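Local atomic coordinates of choline kinase (Cryptosporidium parvum, PDB entry 3MES), a protein that probably phosphorylates choline, and perhaps ethanolamine, using ATP as phosphate donor in a magnesium-dependent reaction. Residues 298-306 and 323-333. Sequence-based numbering, arbitrary orientation.
With MG (magnesium ion), chain M; DME (decamethonium ion), chain K.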
# COMPACT_ATOMS: atom_id res chain seq x y z
N ILE B 298 -4.95 0.97 -17.15
CA ILE B 298 -4.07 -0.09 -16.68
C ILE B 298 -3.03 -0.47 -17.73
O ILE B 298 -1.84 -0.59 -17.42
CB ILE B 298 -4.87 -1.34 -16.25
CG1 ILE B 298 -5.79 -1.00 -15.07
CG2 ILE B 298 -3.93 -2.48 -15.88
CD1 ILE B 298 -6.80 -2.08 -14.74
N ALA B 299 -3.47 -0.64 -18.97
CA ALA B 299 -2.56 -0.98 -20.06
C ALA B 299 -1.48 0.09 -20.25
O ALA B 299 -0.34 -0.22 -20.59
CB ALA B 299 -3.33 -1.21 -21.36
N ASN B 300 -1.85 1.35 -20.03
CA ASN B 300 -0.88 2.44 -20.13
C ASN B 300 0.20 2.32 -19.06
O ASN B 300 1.38 2.53 -19.34
CB ASN B 300 -1.55 3.80 -20.02
CG ASN B 300 -0.57 4.94 -20.20
OD1 ASN B 300 -0.13 5.23 -21.32
ND2 ASN B 300 -0.20 5.58 -19.10
N TYR B 301 -0.22 2.00 -17.84
CA TYR B 301 0.73 1.78 -16.76
C TYR B 301 1.66 0.61 -17.10
O TYR B 301 2.87 0.69 -16.91
CB TYR B 301 0.00 1.52 -15.44
CG TYR B 301 0.90 0.95 -14.37
CD1 TYR B 301 1.81 1.75 -13.69
CD2 TYR B 301 0.85 -0.40 -14.05
CE1 TYR B 301 2.64 1.23 -12.72
CE2 TYR B 301 1.67 -0.93 -13.08
CZ TYR B 301 2.56 -0.12 -12.42
OH TYR B 301 3.38 -0.66 -11.45
N PHE B 302 1.08 -0.48 -17.60
CA PHE B 302 1.88 -1.63 -18.00
C PHE B 302 2.94 -1.23 -19.02
O PHE B 302 4.07 -1.71 -18.98
CB PHE B 302 1.00 -2.76 -18.56
CG PHE B 302 0.21 -3.49 -17.51
CD1 PHE B 302 0.55 -3.40 -16.17
CD2 PHE B 302 -0.85 -4.30 -17.87
CE1 PHE B 302 -0.17 -4.08 -15.21
CE2 PHE B 302 -1.58 -4.99 -16.91
CZ PHE B 302 -1.24 -4.88 -15.58
N CYS B 303 2.57 -0.34 -19.94
CA CYS B 303 3.47 0.08 -21.01
C CYS B 303 4.68 0.87 -20.50
O CYS B 303 5.76 0.80 -21.08
CB CYS B 303 2.73 0.90 -22.06
SG CYS B 303 1.75 -0.07 -23.22
N GLU B 304 4.48 1.65 -19.44
CA GLU B 304 5.55 2.48 -18.91
C GLU B 304 6.68 1.63 -18.35
O GLU B 304 7.77 2.14 -18.06
CB GLU B 304 5.01 3.44 -17.84
CG GLU B 304 4.20 4.59 -18.40
CD GLU B 304 5.03 5.54 -19.23
OE1 GLU B 304 6.28 5.42 -19.21
OE2 GLU B 304 4.45 6.42 -19.91
N TYR B 305 6.42 0.34 -18.18
CA TYR B 305 7.46 -0.59 -17.78
C TYR B 305 8.60 -0.55 -18.79
O TYR B 305 9.75 -0.85 -18.46
CB TYR B 305 6.91 -2.01 -17.67
CG TYR B 305 6.26 -2.33 -16.34
CD1 TYR B 305 6.84 -3.23 -15.46
CD2 TYR B 305 5.08 -1.71 -15.96
CE1 TYR B 305 6.26 -3.52 -14.24
CE2 TYR B 305 4.49 -1.99 -14.74
CZ TYR B 305 5.08 -2.90 -13.89
OH TYR B 305 4.50 -3.18 -12.68
N ILE B 306 8.27 -0.14 -20.01
CA ILE B 306 9.22 -0.17 -21.13
C ILE B 306 10.03 1.11 -21.27
O ILE B 306 11.14 1.09 -21.81
CB ILE B 306 8.48 -0.43 -22.46
CG1 ILE B 306 7.75 -1.77 -22.42
CG2 ILE B 306 9.45 -0.36 -23.63
CD1 ILE B 306 6.73 -1.96 -23.54
N ASP B 323 10.81 -5.65 -21.31
CA ASP B 323 10.53 -5.28 -19.93
C ASP B 323 9.03 -5.18 -19.64
O ASP B 323 8.62 -5.11 -18.48
CB ASP B 323 11.24 -3.97 -19.55
CG ASP B 323 12.70 -4.18 -19.20
OD1 ASP B 323 13.18 -5.33 -19.31
OD2 ASP B 323 13.38 -3.21 -18.81
N TYR B 324 8.21 -5.16 -20.69
CA TYR B 324 6.77 -5.20 -20.49
C TYR B 324 6.49 -6.33 -19.50
O TYR B 324 6.99 -7.44 -19.67
CB TYR B 324 6.04 -5.44 -21.81
CG TYR B 324 4.54 -5.30 -21.70
CD1 TYR B 324 3.94 -4.05 -21.73
CD2 TYR B 324 3.73 -6.41 -21.54
CE1 TYR B 324 2.57 -3.91 -21.61
CE2 TYR B 324 2.36 -6.28 -21.42
CZ TYR B 324 1.79 -5.03 -21.46
OH TYR B 324 0.42 -4.89 -21.35
N PRO B 325 5.70 -6.04 -18.46
CA PRO B 325 5.50 -6.99 -17.36
C PRO B 325 4.97 -8.34 -17.83
O PRO B 325 4.10 -8.40 -18.69
CB PRO B 325 4.46 -6.29 -16.47
CG PRO B 325 3.81 -5.27 -17.35
CD PRO B 325 4.87 -4.84 -18.31
N CYS B 326 5.51 -9.41 -17.26
CA CYS B 326 5.10 -10.76 -17.62
C CYS B 326 3.63 -11.00 -17.25
O CYS B 326 3.03 -10.22 -16.51
CB CYS B 326 5.98 -11.80 -16.92
SG CYS B 326 5.79 -11.83 -15.12
N GLU B 327 3.07 -12.08 -17.77
CA GLU B 327 1.65 -12.36 -17.58
C GLU B 327 1.28 -12.57 -16.12
O GLU B 327 0.18 -12.22 -15.70
CB GLU B 327 1.22 -13.57 -18.40
CG GLU B 327 -0.28 -13.76 -18.43
CD GLU B 327 -0.67 -15.13 -18.92
OE1 GLU B 327 0.18 -16.04 -18.89
OE2 GLU B 327 -1.84 -15.30 -19.33
N GLU B 328 2.18 -13.16 -15.35
CA GLU B 328 1.90 -13.42 -13.94
C GLU B 328 1.81 -12.12 -13.15
O GLU B 328 0.85 -11.91 -12.40
CB GLU B 328 2.95 -14.35 -13.33
CG GLU B 328 2.61 -14.78 -11.91
CD GLU B 328 3.58 -15.81 -11.36
OE1 GLU B 328 4.65 -16.02 -11.97
OE2 GLU B 328 3.27 -16.41 -10.31
N LEU B 329 2.79 -11.24 -13.33
CA LEU B 329 2.78 -9.94 -12.68
C LEU B 329 1.48 -9.20 -12.99
O LEU B 329 0.82 -8.68 -12.09
CB LEU B 329 3.97 -9.08 -13.11
CG LEU B 329 4.08 -7.76 -12.34
CD1 LEU B 329 4.35 -8.03 -10.87
CD2 LEU B 329 5.14 -6.84 -12.93
N ARG B 330 1.13 -9.16 -14.27
CA ARG B 330 -0.08 -8.50 -14.71
C ARG B 330 -1.31 -9.02 -13.96
O ARG B 330 -2.14 -8.25 -13.49
CB ARG B 330 -0.25 -8.65 -16.23
CG ARG B 330 0.66 -7.75 -17.06
CD ARG B 330 1.06 -8.41 -18.39
NE ARG B 330 -0.10 -8.99 -19.07
CZ ARG B 330 -0.02 -9.90 -20.03
NH1 ARG B 330 -1.14 -10.36 -20.59
NH2 ARG B 330 1.15 -10.37 -20.43
N LYS B 331 -1.41 -10.35 -13.85
CA LYS B 331 -2.54 -10.98 -13.17
C LYS B 331 -2.60 -10.64 -11.68
O LYS B 331 -3.69 -10.53 -11.11
CB LYS B 331 -2.50 -12.50 -13.35
CG LYS B 331 -2.68 -12.93 -14.78
CD LYS B 331 -3.09 -14.39 -14.86
CE LYS B 331 -3.34 -14.80 -16.30
NZ LYS B 331 -3.94 -16.16 -16.41
N LEU B 332 -1.45 -10.51 -11.04
CA LEU B 332 -1.40 -10.07 -9.65
C LEU B 332 -1.94 -8.65 -9.55
O LEU B 332 -2.74 -8.33 -8.67
CB LEU B 332 0.02 -10.15 -9.11
CG LEU B 332 0.60 -11.56 -9.02
CD1 LEU B 332 2.06 -11.52 -8.57
CD2 LEU B 332 -0.24 -12.42 -8.08
N PHE B 333 -1.50 -7.79 -10.47
CA PHE B 333 -1.97 -6.41 -10.49
C PHE B 333 -3.49 -6.39 -10.59
O PHE B 333 -4.17 -5.73 -9.79
CB PHE B 333 -1.37 -5.67 -11.68
CG PHE B 333 -1.80 -4.23 -11.78
CD1 PHE B 333 -0.98 -3.21 -11.32
CD2 PHE B 333 -3.03 -3.90 -12.33
CE1 PHE B 333 -1.38 -1.89 -11.42
CE2 PHE B 333 -3.43 -2.58 -12.42
CZ PHE B 333 -2.60 -1.57 -11.97
MG MG M . 8.04 4.44 -17.81
N1 DME K . 13.07 13.95 -15.94
C2 DME K . 12.98 14.88 -17.08
C3 DME K . 11.57 14.84 -17.68
C4 DME K . 11.54 15.48 -19.07
C5 DME K . 10.13 15.50 -19.66
C6 DME K . 9.65 14.09 -20.01
C7 DME K . 9.42 13.93 -21.52
C8 DME K . 7.97 13.56 -21.83
C9 DME K . 7.79 12.04 -21.94
C10 DME K . 6.49 11.59 -21.27
C11 DME K . 5.87 10.41 -22.01
N12 DME K . 4.58 10.05 -21.40
C13 DME K . 14.40 13.32 -15.92
C14 DME K . 12.85 14.70 -14.69
C15 DME K . 12.04 12.91 -16.08
C16 DME K . 4.76 9.75 -19.97
C17 DME K . 3.65 11.18 -21.54
C18 DME K . 4.04 8.86 -22.08
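Phe302 lies flat between Arg330 CG on one face, 3.8 Å from the ring centroid, and Ile298 CG2 on the opposite face. Its edge points at the face of Phe333 in a T-shaped stack, planes 73° apart, with Phe302 CE1 3.8 Å from Phe333 CG. Phe333 holds its CG anti to the backbone N (chi1 -180°), which carries the ring across to helix 294-303. Phe333 CE2 meets Ile298 CG2 at 3.5 Å. The Tyr301 ring is tilted 25° from Phe333 and displaced well to one side, with little overlap. Pro325 CG sits over the centre of the Tyr305 ring, a CH-pi contact. Pro325 CD also packs 3.3 Å from Phe302 O. Leu329 CD2 reaches Tyr305 OH at 3.7 Å. Tyr324 CE1 touches Phe302 CB, and its hydroxyl is hydrogen-bonded to Glu361. Helix 165-179 packs against Tyr301, Tyr305 and Phe333. Glu304 O and OE1 bind magnesium, with Glu271 and Tyr307. Glu304 OE2 lies 3.3 Å from decamethonium C18, a methyl of a quaternary ammonium whose charge the carboxylate probably attracts. Ring and CH-pi packing thus joins helix 327-342 and its lead-in to the segment whose Glu304 carboxylate serves metal and cation.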